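Local coordinates for carbohydrate binding module family 33 and 10 domain protein (Teredinibacter turnerae, PDB 6RW7), which is, in this AA10 domain, a copper-dependent lytic polysaccharide monooxygenase that probably binds cellulose and cleaves it oxidatively, at residues A[6-10]-A[11-15]; A[39-42]-A[43-46]; A[73-76]-A[77-80]; A[129-133]-A[134-138]; A[173-176]-A[177-181]. All blocks are in the same frame, centred on the assembly; numbering follows the deposited sequence. Where two conformers were deposited one is given.

Contact 1. Residues A[6-10]-A[11-15]; sequences SPPSR and QQHCG
The hydroxyl oxygen of S9, the N-cap of helix 10-17, is gripped by several groups: Q12 N donates to S9 OG at 3.2 Å with an N-H...O angle of 148°, and Q11 N adds a weak bond to it. A chi1 of 67° sets OG between the backbone N and the carbonyl carbon, turned back over these two amides, and OG also bonds to I4 O, joining the helix start to strand 3-6. S9 O serves the same turn, taking the N-H of H13 at 3.1 Å, and C14 N follows with R10 O at 2.9 Å. P8 CB lies over one face of the H13 imidazole, off-centre and 3.9 Å from the ring centroid in a CH-pi contact, and the same CB meets Q12 CG at 3.6 Å. H13 ND1 is hydrogen-bonded with K27 NZ. Replacing H13 with alanine would probably strip P8 CB of the imidazole face it packs on and leave K27 NZ without this partner. The extended R10 side chain leads to a salt bridge between NE and D200, while Q12 packs beside E5, a copper(II) ligand. A water in the plane of the imidazole donates to P8 O at 2.8 Å and lies 3.0 Å from H13 NE2.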
loop_
_atom_site.group_PDB
_atom_site.type_symbol
_atom_site.label_atom_id
_atom_site.label_comp_id
_atom_site.label_asym_id
_atom_site.label_seq_id
_atom_site.Cartn_x
_atom_site.Cartn_y
_atom_site.Cartn_z
ATOM N N SER A 6 -4.269 -8.525 -0.570
ATOM C CA SER A 6 -4.943 -8.983 0.663
ATOM C C SER A 6 -4.118 -8.564 1.863
ATOM O O SER A 6 -2.939 -8.878 1.890
ATOM C CB SER A 6 -5.136 -10.486 0.658
ATOM O OG SER A 6 -5.804 -10.850 1.844
ATOM N N PRO A 7 -4.665 -7.841 2.864
ATOM C CA PRO A 7 -5.992 -7.229 2.778
ATOM C C PRO A 7 -6.018 -6.238 1.617
ATOM O O PRO A 7 -4.960 -5.772 1.155
ATOM C CB PRO A 7 -6.131 -6.484 4.102
ATOM C CG PRO A 7 -4.686 -6.195 4.467
ATOM C CD PRO A 7 -3.938 -7.451 4.075
ATOM N N PRO A 8 -7.203 -5.945 1.057
ATOM C CA PRO A 8 -7.247 -5.190 -0.183
ATOM C C PRO A 8 -6.783 -3.747 0.008
ATOM O O PRO A 8 -7.391 -2.995 0.744
ATOM C CB PRO A 8 -8.709 -5.243 -0.632
ATOM C CG PRO A 8 -9.469 -5.604 0.626
ATOM C CD PRO A 8 -8.523 -6.432 1.469
ATOM N N SER A 9 -5.753 -3.373 -0.743
ATOM C CA SER A 9 -5.223 -1.998 -0.776
ATOM C C SER A 9 -6.154 -1.086 -1.565
ATOM O O SER A 9 -7.102 -1.547 -2.227
ATOM C CB SER A 9 -3.848 -1.946 -1.406
ATOM O OG SER A 9 -3.919 -2.273 -2.785
ATOM N N ARG A 10 -5.839 0.197 -1.550
ATOM C CA ARG A 10 -6.589 1.172 -2.371
ATOM C C ARG A 10 -6.539 0.738 -3.837
ATOM O O ARG A 10 -7.531 0.963 -4.551
ATOM C CB ARG A 10 -6.027 2.576 -2.185
ATOM C CG ARG A 10 -6.283 3.122 -0.790
ATOM C CD ARG A 10 -5.813 4.534 -0.570
ATOM N NE ARG A 10 -6.191 4.949 0.781
ATOM C CZ ARG A 10 -6.046 6.173 1.271
ATOM N NH1 ARG A 10 -5.492 7.146 0.549
ATOM N NH2 ARG A 10 -6.495 6.416 2.498
ATOM N N GLN A 11 -5.397 0.222 -4.285
ATOM C CA GLN A 11 -5.215 -0.195 -5.697
ATOM C C GLN A 11 -6.016 -1.461 -6.010
ATOM O O GLN A 11 -6.448 -1.629 -7.163
ATOM C CB GLN A 11 -3.738 -0.468 -5.945
ATOM C CG GLN A 11 -2.889 0.774 -5.800
ATOM C CD GLN A 11 -1.792 0.581 -4.799
ATOM O OE1 GLN A 11 -2.075 0.433 -3.609
ATOM N NE2 GLN A 11 -0.547 0.645 -5.265
ATOM N N GLN A 12 -6.211 -2.332 -5.035
ATOM C CA GLN A 12 -7.022 -3.554 -5.215
ATOM C C GLN A 12 -8.484 -3.142 -5.403
ATOM O O GLN A 12 -9.142 -3.621 -6.328
ATOM C CB GLN A 12 -6.843 -4.501 -4.025
ATOM C CG GLN A 12 -7.751 -5.717 -4.111
ATOM C CD GLN A 12 -7.437 -6.615 -5.284
ATOM O OE1 GLN A 12 -6.272 -6.857 -5.589
ATOM N NE2 GLN A 12 -8.456 -7.199 -5.916
ATOM N N HIS A 13 -9.000 -2.318 -4.513
ATOM C CA HIS A 13 -10.409 -1.873 -4.607
ATOM C C HIS A 13 -10.623 -1.042 -5.872
ATOM O O HIS A 13 -11.611 -1.286 -6.572
ATOM C CB HIS A 13 -10.808 -0.987 -3.430
ATOM C CG HIS A 13 -10.870 -1.648 -2.096
ATOM N ND1 HIS A 13 -11.782 -2.622 -1.796
ATOM C CD2 HIS A 13 -10.174 -1.405 -0.970
ATOM C CE1 HIS A 13 -11.655 -2.954 -0.518
ATOM N NE2 HIS A 13 -10.656 -2.227 0.009
ATOM N N CYS A 14 -9.784 -0.021 -6.064
ATOM C CA CYS A 14 -9.978 1.050 -7.066
ATOM C C CYS A 14 -8.796 0.968 -8.021
ATOM O O CYS A 14 -7.766 1.545 -7.718
ATOM C CB CYS A 14 -10.134 2.426 -6.416
ATOM S SG CYS A 14 -11.223 2.465 -4.957
ATOM N N GLY A 15 -8.962 0.194 -9.089
ATOM C CA GLY A 15 -7.831 -0.265 -9.912
ATOM C C GLY A 15 -8.068 -1.688 -10.340
ATOM O O GLY A 15 -8.685 -1.918 -11.404
HETATM O O HOH W 1 -9.301 -2.429 2.686
#

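Contact 2. Residues A[39-42]-A[43-46]; sequences GGQN and SHWY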
loop_
_atom_site.group_PDB
_atom_site.type_symbol
_atom_site.label_atom_id
_atom_site.label_comp_id
_atom_site.label_asym_id
_atom_site.label_seq_id
_atom_site.Cartn_x
_atom_site.Cartn_y
_atom_site.Cartn_z
ATOM N N GLY A 39 -8.692 17.498 -11.104
ATOM C CA GLY A 39 -7.994 17.526 -12.397
ATOM C C GLY A 39 -7.347 16.197 -12.746
ATOM O O GLY A 39 -6.731 16.129 -13.786
ATOM N N GLY A 40 -7.576 15.139 -11.959
ATOM C CA GLY A 40 -7.082 13.797 -12.311
ATOM C C GLY A 40 -7.888 13.177 -13.441
ATOM O O GLY A 40 -8.981 13.668 -13.738
ATOM N N GLN A 41 -7.327 12.171 -14.106
ATOM C CA GLN A 41 -7.912 11.528 -15.303
ATOM C C GLN A 41 -8.394 10.133 -14.905
ATOM O O GLN A 41 -7.655 9.390 -14.232
ATOM C CB GLN A 41 -6.897 11.452 -16.448
ATOM C CG GLN A 41 -6.367 12.801 -16.941
ATOM C CD GLN A 41 -7.435 13.829 -17.211
ATOM O OE1 GLN A 41 -7.503 14.869 -16.552
ATOM N NE2 GLN A 41 -8.294 13.544 -18.172
ATOM N N ASN A 42 -9.551 9.724 -15.395
ATOM C CA ASN A 42 -10.060 8.354 -15.182
ATOM C C ASN A 42 -9.012 7.320 -15.603
ATOM O O ASN A 42 -8.933 6.257 -14.964
ATOM C CB ASN A 42 -11.353 8.136 -15.950
ATOM C CG ASN A 42 -12.602 8.599 -15.228
ATOM O OD1 ASN A 42 -12.572 8.972 -14.064
ATOM N ND2 ASN A 42 -13.740 8.445 -15.891
ATOM N N SER A 43 -8.299 7.564 -16.694
ATOM C CA SER A 43 -7.377 6.548 -17.247
ATOM C C SER A 43 -6.255 6.263 -16.245
ATOM O O SER A 43 -5.658 5.180 -16.308
ATOM C CB SER A 43 -6.841 6.974 -18.575
ATOM O OG SER A 43 -6.039 8.127 -18.415
ATOM N N HIS A 44 -5.973 7.187 -15.337
ATOM C CA HIS A 44 -4.845 7.009 -14.392
ATOM C C HIS A 44 -5.030 5.755 -13.521
ATOM O O HIS A 44 -4.002 5.153 -13.076
ATOM C CB HIS A 44 -4.673 8.255 -13.530
ATOM C CG HIS A 44 -4.189 9.425 -14.303
ATOM N ND1 HIS A 44 -4.107 10.679 -13.757
ATOM C CD2 HIS A 44 -3.735 9.520 -15.570
ATOM C CE1 HIS A 44 -3.604 11.506 -14.660
ATOM N NE2 HIS A 44 -3.353 10.820 -15.770
ATOM N N TRP A 45 -6.279 5.379 -13.226
ATOM C CA TRP A 45 -6.580 4.243 -12.312
ATOM C C TRP A 45 -6.190 2.919 -12.972
ATOM O O TRP A 45 -6.034 1.912 -12.276
ATOM C CB TRP A 45 -8.044 4.248 -11.889
ATOM C CG TRP A 45 -8.482 5.491 -11.195
ATOM C CD1 TRP A 45 -9.017 6.603 -11.769
ATOM C CD2 TRP A 45 -8.472 5.732 -9.773
ATOM N NE1 TRP A 45 -9.286 7.545 -10.815
ATOM C CE2 TRP A 45 -8.984 7.031 -9.580
ATOM C CE3 TRP A 45 -8.073 5.002 -8.650
ATOM C CZ2 TRP A 45 -9.133 7.598 -8.323
ATOM C CZ3 TRP A 45 -8.250 5.548 -7.400
ATOM C CH2 TRP A 45 -8.726 6.851 -7.240
ATOM N N TYR A 46 -5.997 2.907 -14.286
ATOM C CA TYR A 46 -5.503 1.704 -14.995
ATOM C C TYR A 46 -4.044 1.429 -14.621
ATOM O O TYR A 46 -3.585 0.304 -14.811
ATOM C CB TYR A 46 -5.747 1.817 -16.501
ATOM C CG TYR A 46 -7.205 1.637 -16.832
ATOM C CD1 TYR A 46 -8.138 2.636 -16.585
ATOM C CD2 TYR A 46 -7.677 0.416 -17.272
ATOM C CE1 TYR A 46 -9.493 2.446 -16.831
ATOM C CE2 TYR A 46 -9.018 0.218 -17.551
ATOM C CZ TYR A 46 -9.934 1.230 -17.324
ATOM O OH TYR A 46 -11.267 1.024 -17.592
HETATM O O HOH W 2 -11.226 9.451 -11.526
#
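The backbone from N42 to Y46 winds as a 3-10 segment soon after G39 ends helix 29-37 in a Schellman motif, with H44 N bonding to Q41 O at 3.0 Å and W45 N to N42 O at 3.3 Å. One turn apart, Q41 and H44 meet by a CH-pi contact. Q41 CB stands over the centre of the imidazole, 3.7 Å from the ring centroid and 9° off its normal. The indole of W45 presents its edge to N42: with CG beside its own backbone N (chi1 -59°), CD1 swings back to within 3.2 Å of N42 O. A water joins the polar ends of this pair, donating to N42 OD1 at 2.9 Å and accepting from W45 NE1 at 2.8 Å. Outside the turn, Y35 OH bonds with H44 ND1, R36 NH1 gives N42 OD1 a further bond, and Y46 OH bonds to D21 OD1. The buried W45 ring goes on to meet F32 and Y80 edge-to-face. The helical and 3-10 region between strands 3-6 and 52-54 is consistent with the variable L2 region of AA10 enzymes, which probably shapes the surface near the copper site.

Contact 3. Residues A[73-76]-A[77-80]; sequences ETWN and PAPY
In the loop that leads from strand 52-54 to strand 89-90, W75 and P79 form an aromatic-proline CH-pi contact; a cis peptide joins N76 to P77 between them in the sequence. P79 CD sits over the centre of the six-membered ring of W75, 3.5 Å from its centroid and 10° off the normal, and the two side chains cross at about a right angle. T74 CG2 lies against the opposite face, so the indole is sandwiched between a methyl and a proline methylene. Its chi1 of 5° is nearly eclipsed, which is consistent with some strain in holding the ring here. A78 CB touches the benzo part at CZ3 and CE3, 3.6 Å from W75 CZ3. Farther along, W75 CH2 lies near the plane of the Y80 ring, at its edge, 4.3 Å from Y80 CE2. N76 OD1 rests 3.5 Å from P77 CA. The W75 side chain lies about 9 Å from that of the copper ligand H1. Residues 73-80 are tied in at either end of the stretch, E73 pairing with V52 of strand 52-54 through the backbone, while Y80 OH bonds to C14 O of helix 10-17 and Y80 O accepts from R10 NH1.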
loop_
_atom_site.group_PDB
_atom_site.type_symbol
_atom_site.label_atom_id
_atom_site.label_comp_id
_atom_site.label_asym_id
_atom_site.label_seq_id
_atom_site.Cartn_x
_atom_site.Cartn_y
_atom_site.Cartn_z
ATOM N N GLU A 73 6.593 8.431 -9.612
ATOM C CA GLU A 73 7.007 8.791 -10.983
ATOM C C GLU A 73 5.842 8.769 -11.963
ATOM O O GLU A 73 5.917 9.502 -12.954
ATOM C CB GLU A 73 8.080 7.819 -11.457
ATOM C CG GLU A 73 9.330 7.903 -10.614
ATOM C CD GLU A 73 10.533 7.130 -11.114
ATOM O OE1 GLU A 73 10.500 6.694 -12.279
ATOM O OE2 GLU A 73 11.496 6.961 -10.352
ATOM N N THR A 74 4.858 7.901 -11.789
ATOM C CA THR A 74 3.781 7.779 -12.821
ATOM C C THR A 74 2.916 9.043 -12.835
ATOM O O THR A 74 2.582 9.558 -13.940
ATOM C CB THR A 74 2.955 6.504 -12.595
ATOM O OG1 THR A 74 3.903 5.434 -12.504
ATOM C CG2 THR A 74 1.905 6.281 -13.665
ATOM N N TRP A 75 2.515 9.493 -11.650
ATOM C CA TRP A 75 1.741 10.730 -11.428
ATOM C C TRP A 75 2.039 11.217 -10.015
ATOM O O TRP A 75 2.302 10.394 -9.133
ATOM C CB TRP A 75 0.234 10.555 -11.666
ATOM C CG TRP A 75 -0.288 9.184 -11.964
ATOM C CD1 TRP A 75 -0.979 8.806 -13.079
ATOM C CD2 TRP A 75 -0.227 8.028 -11.118
ATOM N NE1 TRP A 75 -1.377 7.503 -12.981
ATOM C CE2 TRP A 75 -0.913 6.991 -11.798
ATOM C CE3 TRP A 75 0.367 7.766 -9.878
ATOM C CZ2 TRP A 75 -1.038 5.723 -11.247
ATOM C CZ3 TRP A 75 0.255 6.499 -9.350
ATOM C CH2 TRP A 75 -0.438 5.493 -10.028
ATOM N N ASN A 76 1.968 12.527 -9.825
ATOM C CA ASN A 76 2.163 13.127 -8.489
ATOM C C ASN A 76 1.269 14.353 -8.436
ATOM O O ASN A 76 1.504 15.288 -9.204
ATOM C CB ASN A 76 3.634 13.445 -8.267
ATOM C CG ASN A 76 3.898 13.988 -6.887
ATOM O OD1 ASN A 76 3.169 13.655 -5.968
ATOM N ND2 ASN A 76 4.953 14.775 -6.744
ATOM N N PRO A 77 0.191 14.392 -7.635
ATOM C CA PRO A 77 -0.206 13.312 -6.729
ATOM C C PRO A 77 -0.706 12.067 -7.463
ATOM O O PRO A 77 -1.076 12.140 -8.633
ATOM C CB PRO A 77 -1.338 13.938 -5.883
ATOM C CG PRO A 77 -1.886 15.047 -6.734
ATOM C CD PRO A 77 -0.715 15.552 -7.549
ATOM N N ALA A 78 -0.707 10.930 -6.768
ATOM C CA ALA A 78 -1.298 9.673 -7.273
ATOM C C ALA A 78 -2.815 9.734 -7.108
ATOM O O ALA A 78 -3.342 10.395 -6.198
ATOM C CB ALA A 78 -0.736 8.473 -6.533
ATOM N N PRO A 79 -3.576 8.941 -7.881
ATOM C CA PRO A 79 -4.987 8.716 -7.561
ATOM C C PRO A 79 -5.171 8.351 -6.078
ATOM O O PRO A 79 -6.124 8.737 -5.443
ATOM C CB PRO A 79 -5.340 7.548 -8.493
ATOM C CG PRO A 79 -4.446 7.773 -9.694
ATOM C CD PRO A 79 -3.141 8.253 -9.112
ATOM N N TYR A 80 -4.202 7.592 -5.544
ATOM C CA TYR A 80 -4.263 6.958 -4.201
ATOM C C TYR A 80 -3.972 7.967 -3.098
ATOM O O TYR A 80 -4.157 7.600 -1.928
ATOM C CB TYR A 80 -3.374 5.711 -4.205
ATOM C CG TYR A 80 -3.826 4.792 -5.315
ATOM C CD1 TYR A 80 -5.059 4.159 -5.240
ATOM C CD2 TYR A 80 -3.110 4.690 -6.495
ATOM C CE1 TYR A 80 -5.557 3.410 -6.289
ATOM C CE2 TYR A 80 -3.605 3.959 -7.557
ATOM C CZ TYR A 80 -4.825 3.318 -7.457
ATOM O OH TYR A 80 -5.305 2.602 -8.508
#

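Contact 4. Residues A[129-133]-A[134-138]; sequences RELTW and ADFED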
loop_
_atom_site.group_PDB
_atom_site.type_symbol
_atom_site.label_atom_id
_atom_site.label_comp_id
_atom_site.label_asym_id
_atom_site.label_seq_id
_atom_site.Cartn_x
_atom_site.Cartn_y
_atom_site.Cartn_z
ATOM N N ARG A 129 -8.921 15.419 3.986
ATOM C CA ARG A 129 -7.530 15.895 3.892
ATOM C C ARG A 129 -6.667 14.703 3.511
ATOM O O ARG A 129 -7.064 13.544 3.770
ATOM C CB ARG A 129 -7.067 16.558 5.193
ATOM C CG ARG A 129 -6.890 15.590 6.353
ATOM C CD ARG A 129 -5.867 16.042 7.382
ATOM N NE ARG A 129 -5.892 15.193 8.571
ATOM C CZ ARG A 129 -5.143 14.104 8.784
ATOM N NH1 ARG A 129 -4.300 13.673 7.867
ATOM N NH2 ARG A 129 -5.286 13.427 9.915
ATOM N N GLU A 130 -5.518 14.999 2.933
ATOM C CA GLU A 130 -4.509 13.970 2.621
ATOM C C GLU A 130 -3.885 13.479 3.926
ATOM O O GLU A 130 -3.732 14.239 4.904
ATOM C CB GLU A 130 -3.403 14.508 1.719
ATOM C CG GLU A 130 -3.844 14.683 0.281
ATOM C CD GLU A 130 -2.700 14.516 -0.691
ATOM O OE1 GLU A 130 -1.731 13.805 -0.339
ATOM O OE2 GLU A 130 -2.780 15.095 -1.809
ATOM N N LEU A 131 -3.476 12.230 3.916
ATOM C CA LEU A 131 -2.583 11.707 4.966
ATOM C C LEU A 131 -1.297 12.545 4.986
ATOM O O LEU A 131 -0.868 13.067 3.950
ATOM C CB LEU A 131 -2.280 10.241 4.667
ATOM C CG LEU A 131 -3.479 9.307 4.746
ATOM C CD1 LEU A 131 -3.120 7.946 4.134
ATOM C CD2 LEU A 131 -3.954 9.167 6.189
ATOM N N THR A 132 -0.720 12.686 6.171
ATOM C CA THR A 132 0.582 13.335 6.404
ATOM C C THR A 132 1.459 12.356 7.158
ATOM O O THR A 132 0.918 11.406 7.779
ATOM C CB THR A 132 0.453 14.640 7.209
ATOM O OG1 THR A 132 0.169 14.304 8.570
ATOM C CG2 THR A 132 -0.614 15.553 6.656
ATOM N N TRP A 133 2.762 12.603 7.164
ATOM C CA TRP A 133 3.707 11.744 7.908
ATOM C C TRP A 133 3.414 11.823 9.410
ATOM O O TRP A 133 3.678 10.831 10.111
ATOM C CB TRP A 133 5.166 12.043 7.559
ATOM C CG TRP A 133 5.429 11.629 6.148
ATOM C CD1 TRP A 133 5.751 12.441 5.107
ATOM C CD2 TRP A 133 5.303 10.304 5.610
ATOM N NE1 TRP A 133 5.844 11.715 3.960
ATOM C CE2 TRP A 133 5.570 10.405 4.230
ATOM C CE3 TRP A 133 5.002 9.050 6.142
ATOM C CZ2 TRP A 133 5.550 9.310 3.375
ATOM C CZ3 TRP A 133 4.992 7.957 5.302
ATOM C CH2 TRP A 133 5.236 8.092 3.929
ATOM N N ALA A 134 2.867 12.932 9.897
ATOM C CA ALA A 134 2.522 13.070 11.329
ATOM C C ALA A 134 1.444 12.044 11.715
ATOM O O ALA A 134 1.338 11.725 12.886
ATOM C CB ALA A 134 2.057 14.479 11.602
ATOM N N ASP A 135 0.676 11.511 10.761
ATOM C CA ASP A 135 -0.359 10.487 11.040
ATOM C C ASP A 135 0.283 9.125 11.318
ATOM O O ASP A 135 -0.415 8.267 11.880
ATOM C CB ASP A 135 -1.308 10.332 9.856
ATOM C CG ASP A 135 -2.148 11.560 9.564
ATOM O OD1 ASP A 135 -2.527 12.246 10.555
ATOM O OD2 ASP A 135 -2.462 11.807 8.357
ATOM N N PHE A 136 1.526 8.902 10.896
ATOM C CA PHE A 136 2.148 7.564 10.867
ATOM C C PHE A 136 3.228 7.429 11.921
ATOM O O PHE A 136 3.890 8.420 12.295
ATOM C CB PHE A 136 2.762 7.263 9.497
ATOM C CG PHE A 136 1.699 6.916 8.493
ATOM C CD1 PHE A 136 1.038 7.891 7.756
ATOM C CD2 PHE A 136 1.353 5.596 8.287
ATOM C CE1 PHE A 136 0.021 7.559 6.875
ATOM C CE2 PHE A 136 0.339 5.272 7.403
ATOM C CZ PHE A 136 -0.300 6.246 6.681
ATOM N N GLU A 137 3.387 6.206 12.403
ATOM C CA GLU A 137 4.539 5.816 13.252
ATOM C C GLU A 137 5.837 6.147 12.503
ATOM O O GLU A 137 5.885 5.988 11.252
ATOM C CB GLU A 137 4.484 4.324 13.578
ATOM C CG GLU A 137 3.328 3.934 14.475
ATOM C CD GLU A 137 3.469 2.552 15.096
ATOM O OE1 GLU A 137 3.995 1.624 14.407
ATOM O OE2 GLU A 137 3.045 2.403 16.282
ATOM N N ASP A 138 6.842 6.586 13.234
ATOM C CA ASP A 138 8.136 6.985 12.640
ATOM C C ASP A 138 8.892 5.775 12.111
ATOM O O ASP A 138 9.673 5.975 11.198
ATOM C CB ASP A 138 8.982 7.724 13.674
ATOM C CG ASP A 138 8.387 9.073 14.036
ATOM O OD1 ASP A 138 7.578 9.622 13.231
ATOM O OD2 ASP A 138 8.709 9.557 15.132
HETATM O O HOH W 3 -2.247 14.780 9.834
#
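D135 bonds back to R129 and T132 within the loop between strands 111-118 and 142-145, bracing the short 3-10 turn at 133-135. From the backbone, D135 N bonds to T132 O, and D135 CB then lies 3.2 Å from that same oxygen. CG stands anti to the carbonyl carbon (chi1 -65°), which turns the carboxylate back toward R129 and T132. OD2 takes two strong bonds: R129 NH1 approaches on its syn lone pair at 2.7 Å, forming a salt bridge, and T132 N comes from above the carboxylate plane at 2.9 Å. L131 CD2 also lies 3.7 Å from D135 OD2. The tip atom OD1 has a weak bond from R129 NH2 at 3.1 Å and accepts from a water at 2.6 Å, a water that also bonds to T132 OG1 and lies over one face of the guanidinium. Carboxylate and guanidinium are nearly coplanar, 30° apart, and a bond from R129 NH1 to E130 O at 3.1 Å further fixes the guanidinium. A leucine in place of R129 would probably leave the D135 carboxylate without its charge mate and E130 O without this donor. Beyond the turn F136 packs on V180 of strand 178-187, and the edge of its ring faces T132 O, 3.5 Å from F136 CD1.

Contact 5. Residues A[173-176]-A[177-181]; sequences PSRS and GRHVI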
loop_
_atom_site.group_PDB
_atom_site.type_symbol
_atom_site.label_atom_id
_atom_site.label_comp_id
_atom_site.label_asym_id
_atom_site.label_seq_id
_atom_site.Cartn_x
_atom_site.Cartn_y
_atom_site.Cartn_z
ATOM N N PRO A 173 0.467 -4.190 15.009
ATOM C CA PRO A 173 0.240 -3.591 16.322
ATOM C C PRO A 173 -1.240 -3.527 16.695
ATOM O O PRO A 173 -2.103 -3.440 15.818
ATOM C CB PRO A 173 0.801 -2.168 16.176
ATOM C CG PRO A 173 1.809 -2.267 15.058
ATOM C CD PRO A 173 1.218 -3.292 14.118
ATOM N N SER A 174 -1.501 -3.539 17.993
ATOM C CA SER A 174 -2.868 -3.389 18.531
ATOM C C SER A 174 -3.367 -2.014 18.117
ATOM O O SER A 174 -2.644 -1.005 18.315
ATOM C CB SER A 174 -2.943 -3.500 20.025
ATOM O OG SER A 174 -2.510 -4.774 20.464
ATOM N N ARG A 175 -4.558 -1.974 17.548
ATOM C CA ARG A 175 -5.210 -0.730 17.102
ATOM C C ARG A 175 -6.701 -0.889 17.323
ATOM O O ARG A 175 -7.190 -2.056 17.417
ATOM C CB ARG A 175 -4.935 -0.435 15.628
ATOM C CG ARG A 175 -3.519 0.032 15.319
ATOM C CD ARG A 175 -3.228 1.400 15.898
ATOM N NE ARG A 175 -1.902 1.942 15.584
ATOM C CZ ARG A 175 -0.789 1.690 16.245
ATOM N NH1 ARG A 175 -0.772 0.856 17.273
ATOM N NH2 ARG A 175 0.321 2.305 15.867
ATOM N N SER A 176 -7.376 0.245 17.414
ATOM C CA SER A 176 -8.847 0.339 17.463
ATOM C C SER A 176 -9.353 1.311 16.408
ATOM O O SER A 176 -8.721 2.337 16.173
ATOM C CB SER A 176 -9.289 0.746 18.850
ATOM O OG SER A 176 -8.808 -0.210 19.784
ATOM N N GLY A 177 -10.510 1.031 15.809
ATOM C CA GLY A 177 -11.107 1.927 14.817
ATOM C C GLY A 177 -10.313 1.984 13.529
ATOM O O GLY A 177 -9.614 1.004 13.172
ATOM N N ARG A 178 -10.403 3.126 12.845
ATOM C CA ARG A 178 -9.978 3.245 11.448
ATOM C C ARG A 178 -8.530 3.700 11.363
ATOM O O ARG A 178 -8.167 4.749 11.887
ATOM C CB ARG A 178 -10.866 4.192 10.655
ATOM C CG ARG A 178 -10.591 4.029 9.163
ATOM C CD ARG A 178 -11.683 4.468 8.251
ATOM N NE ARG A 178 -11.162 4.585 6.913
ATOM C CZ ARG A 178 -11.902 4.827 5.833
ATOM N NH1 ARG A 178 -11.317 4.906 4.648
ATOM N NH2 ARG A 178 -13.217 4.967 5.933
ATOM N N HIS A 179 -7.741 2.922 10.624
ATOM C CA HIS A 179 -6.287 3.127 10.464
ATOM C C HIS A 179 -5.890 2.946 9.010
ATOM O O HIS A 179 -6.712 2.515 8.173
ATOM C CB HIS A 179 -5.519 2.226 11.433
ATOM C CG HIS A 179 -5.645 2.722 12.829
ATOM N ND1 HIS A 179 -4.845 3.743 13.309
ATOM C CD2 HIS A 179 -6.543 2.432 13.805
ATOM C CE1 HIS A 179 -5.208 4.027 14.537
ATOM N NE2 HIS A 179 -6.285 3.255 14.869
ATOM N N VAL A 180 -4.644 3.295 8.728
ATOM C CA VAL A 180 -4.059 3.085 7.385
ATOM C C VAL A 180 -2.724 2.394 7.553
ATOM O O VAL A 180 -1.941 2.781 8.437
ATOM C CB VAL A 180 -3.877 4.406 6.627
ATOM C CG1 VAL A 180 -3.301 4.121 5.258
ATOM C CG2 VAL A 180 -5.173 5.186 6.508
ATOM N N ILE A 181 -2.486 1.405 6.704
ATOM C CA ILE A 181 -1.153 0.767 6.574
ATOM C C ILE A 181 -0.523 1.277 5.280
ATOM O O ILE A 181 -1.172 1.235 4.232
ATOM C CB ILE A 181 -1.288 -0.764 6.649
ATOM C CG1 ILE A 181 -1.752 -1.157 8.051
ATOM C CG2 ILE A 181 0.013 -1.457 6.245
ATOM C CD1 ILE A 181 -2.185 -2.589 8.211
HETATM O O HOH W 4 -6.006 2.830 17.967
#
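Two kinds of contact hold H179 to the residues just before it, polar bonds at the ring edge and a CH-pi contact on its face. The polar ones centre on NE2: it gives a weak, bent bond to S176 O at 2.9 Å, with an N-H...O angle of 127°, and lies 3.1 Å from a water that accepts from S176 N at 3.0 Å. The other ring nitrogen, ND1, is held by T119 OG1, so both ring nitrogens have partners. On one face R175 supplies the apolar contact. Its CD stands 3.7 Å from the H179 ring centroid, 15° off the normal, because the chain bends at chi2 (-68°) and carries the methylene across the ring. The guanidinium passes on: R175 NH1 bonds at 2.8 Å to S174 O, which lies in the guanidinium plane, and NH2 forms a salt bridge with E137. Steric demands show at G177, whose phi is positive; a side chain would collide with S176 O. Here the chain passes from strand 165-172 of the four-stranded sheet to strand 178-187 of the other, a crossing between the layers of the immunoglobulin-like beta-sandwich that forms the core of lytic polysaccharide monooxygenases.

The five contacts follow one another along the chain, none nested within another, and all belong to the AA10 domain. Contacts 1, 2 and 3 form a continuous cluster beside the sandwich: contacts 2 and 3 have centres only 10 Å apart, with W45 packed on P79, and Y80 ties contact 3 to contact 1. Contacts 4 and 5, with centres 13 Å apart, are joined by the packing of L131 and F136 on V180 of strand 178-187 as well as by an ion pair. R10 touching L131 links the two groups. Contacts 3 and 5, centres 25 Å apart, lie on opposite sides of the chain's centre, contact 3 on the side nearer the copper(I) site.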